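Local coordinates for protein concanavalin B (Canavalia ensiformis, PDB 6CAF) that may bind carbohydrate and is a seed protein that resembles the chitinases of glycosyl hydrolase family 18, at residues A[47-53]-A[292-296]. Residues are numbered along the deposited sequence; the frame is centred on the assembly and turned at random. Where two conformers were deposited one is given.
Sequences TCKTNNY and RQADK
The hydroxyl of Y53 meets both R292 and D295, one turn apart on helix 292-298. Y53 OH donates to D295 OD2 over a short 2.5 Å, on the anti side of the carboxylate and 32° out of its plane. Y53 OH also accepts from R292 NH1 at 2.9 Å. Both partners approach the ring edge-on, roughly level with it, while the guanidinium plane is turned 76° from the ring. R292 NE gives a second bond to T47 OG1, 3.0 Å long with an N-H...O angle of 139°. T50 adds a methyl contact, CG2 to R292 NH2 at 3.7 Å. With an alanine in place of R292, T47 OG1 and Y53 OH would probably lose these donors and a gap would open beside T50. The extended first torsion of R292 and a bend at chi2 carry its guanidinium between T47 and Y53, and K296 CG covers one face of it. N52 CB lies over one face of the Y53 ring. T50 OG1 accepts from N52 N, forming an ST turn just before Y53, and also donates to T47 O. D295 OD2 has another partner in S301 of helix 300-308. The contact ties the end of helix 44-49, just before strand 55-64, to the helix after strand 284-290 of the TIM barrel. T47 and Y53 also pack on strand 31-36, which lies between those two strands.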
loop_
_atom_site.group_PDB
_atom_site.type_symbol
_atom_site.label_atom_id
_atom_site.label_comp_id
_atom_site.label_asym_id
_atom_site.label_seq_id
_atom_site.Cartn_x
_atom_site.Cartn_y
_atom_site.Cartn_z
ATOM N N THR A 47 -12.294 -9.178 -5.623
ATOM C CA THR A 47 -11.808 -8.275 -4.597
ATOM C C THR A 47 -12.507 -6.921 -4.738
ATOM O O THR A 47 -13.075 -6.392 -3.780
ATOM C CB THR A 47 -10.284 -8.171 -4.715
ATOM O OG1 THR A 47 -9.737 -9.454 -4.409
ATOM C CG2 THR A 47 -9.702 -7.177 -3.758
ATOM N N CYS A 48 -12.446 -6.346 -5.934
ATOM C CA CYS A 48 -13.047 -5.038 -6.146
ATOM C C CYS A 48 -14.553 -5.045 -5.938
ATOM O O CYS A 48 -15.119 -4.123 -5.348
ATOM C CB CYS A 48 -12.712 -4.561 -7.570
ATOM S SG CYS A 48 -10.960 -4.154 -7.730
ATOM N N LYS A 49 -15.191 -6.085 -6.441
ATOM C CA LYS A 49 -16.654 -6.118 -6.426
ATOM C C LYS A 49 -17.257 -6.332 -5.047
ATOM O O LYS A 49 -18.468 -6.192 -4.888
ATOM C CB LYS A 49 -17.210 -7.168 -7.393
ATOM C CG LYS A 49 -17.078 -6.730 -8.824
ATOM C CD LYS A 49 -17.644 -7.696 -9.821
ATOM C CE LYS A 49 -17.436 -7.182 -11.220
ATOM N NZ LYS A 49 -18.499 -6.201 -11.491
ATOM N N THR A 50 -16.432 -6.652 -4.047
ATOM C CA THR A 50 -16.944 -6.675 -2.693
ATOM C C THR A 50 -17.472 -5.327 -2.226
ATOM O O THR A 50 -18.298 -5.261 -1.313
ATOM C CB THR A 50 -15.886 -7.063 -1.648
ATOM O OG1 THR A 50 -14.842 -6.080 -1.603
ATOM C CG2 THR A 50 -15.308 -8.424 -1.882
ATOM N N ASN A 51 -16.927 -4.266 -2.802
ATOM C CA ASN A 51 -17.194 -2.913 -2.330
ATOM C C ASN A 51 -16.578 -2.619 -0.974
ATOM O O ASN A 51 -16.892 -1.597 -0.379
ATOM C CB ASN A 51 -18.691 -2.585 -2.304
ATOM C CG ASN A 51 -19.138 -1.886 -3.556
ATOM O OD1 ASN A 51 -19.445 -0.693 -3.550
ATOM N ND2 ASN A 51 -19.148 -2.613 -4.642
ATOM N N ASN A 52 -15.716 -3.513 -0.480
ATOM C CA ASN A 52 -15.096 -3.272 0.821
ATOM C C ASN A 52 -13.921 -2.313 0.773
ATOM O O ASN A 52 -13.550 -1.793 1.813
ATOM C CB ASN A 52 -14.599 -4.581 1.430
ATOM C CG ASN A 52 -15.717 -5.462 1.951
ATOM O OD1 ASN A 52 -16.870 -5.314 1.603
ATOM N ND2 ASN A 52 -15.354 -6.378 2.812
ATOM N N TYR A 53 -13.363 -2.126 -0.418
ATOM C CA TYR A 53 -12.069 -1.495 -0.566
ATOM C C TYR A 53 -12.136 -0.257 -1.454
ATOM O O TYR A 53 -12.745 -0.261 -2.530
ATOM C CB TYR A 53 -11.094 -2.482 -1.190
ATOM C CG TYR A 53 -11.078 -3.843 -0.540
ATOM C CD1 TYR A 53 -10.649 -4.021 0.770
ATOM C CD2 TYR A 53 -11.538 -4.955 -1.226
ATOM C CE1 TYR A 53 -10.623 -5.263 1.366
ATOM C CE2 TYR A 53 -11.497 -6.205 -0.643
ATOM C CZ TYR A 53 -11.039 -6.356 0.643
ATOM O OH TYR A 53 -10.940 -7.616 1.193
ATOM N N ARG A 292 -5.421 -9.779 1.096
ATOM C CA ARG A 292 -6.752 -10.143 0.674
ATOM C C ARG A 292 -7.105 -11.568 1.148
ATOM O O ARG A 292 -8.219 -11.790 1.627
ATOM C CB ARG A 292 -6.884 -10.003 -0.824
ATOM C CG ARG A 292 -8.201 -10.495 -1.388
ATOM C CD ARG A 292 -9.420 -9.772 -0.874
ATOM N NE ARG A 292 -10.574 -10.259 -1.597
ATOM C CZ ARG A 292 -11.799 -10.468 -1.126
ATOM N NH1 ARG A 292 -12.137 -9.985 0.036
ATOM N NH2 ARG A 292 -12.695 -11.105 -1.871
ATOM N N GLN A 293 -6.182 -12.512 1.001
ATOM C CA GLN A 293 -6.429 -13.879 1.452
ATOM C C GLN A 293 -6.860 -13.903 2.907
ATOM O O GLN A 293 -7.846 -14.563 3.282
ATOM C CB GLN A 293 -5.156 -14.731 1.283
ATOM C CG GLN A 293 -5.253 -16.137 1.844
ATOM C CD GLN A 293 -3.980 -16.944 1.816
ATOM O OE1 GLN A 293 -2.939 -16.505 1.351
ATOM N NE2 GLN A 293 -4.074 -18.158 2.333
ATOM N N ALA A 294 -6.098 -13.221 3.760
ATOM C CA ALA A 294 -6.404 -13.235 5.169
ATOM C C ALA A 294 -7.737 -12.561 5.473
ATOM O O ALA A 294 -8.486 -13.006 6.350
ATOM C CB ALA A 294 -5.265 -12.608 5.950
ATOM N N ASP A 295 -8.028 -11.489 4.730
ATOM C CA ASP A 295 -9.296 -10.774 4.921
ATOM C C ASP A 295 -10.478 -11.660 4.544
ATOM O O ASP A 295 -11.476 -11.721 5.261
ATOM C CB ASP A 295 -9.288 -9.498 4.104
ATOM C CG ASP A 295 -10.354 -8.522 4.488
ATOM O OD1 ASP A 295 -10.923 -8.653 5.581
ATOM O OD2 ASP A 295 -10.607 -7.582 3.705
ATOM N N LYS A 296 -10.328 -12.409 3.453
ATOM C CA LYS A 296 -11.362 -13.366 3.069
ATOM C C LYS A 296 -11.584 -14.443 4.128
ATOM O O LYS A 296 -12.702 -14.891 4.363
ATOM C CB LYS A 296 -10.948 -14.118 1.771
ATOM C CG LYS A 296 -11.098 -13.346 0.516
ATOM C CD LYS A 296 -10.097 -13.768 -0.537
ATOM C CE LYS A 296 -10.168 -15.249 -0.821
ATOM N NZ LYS A 296 -11.491 -15.537 -1.447
#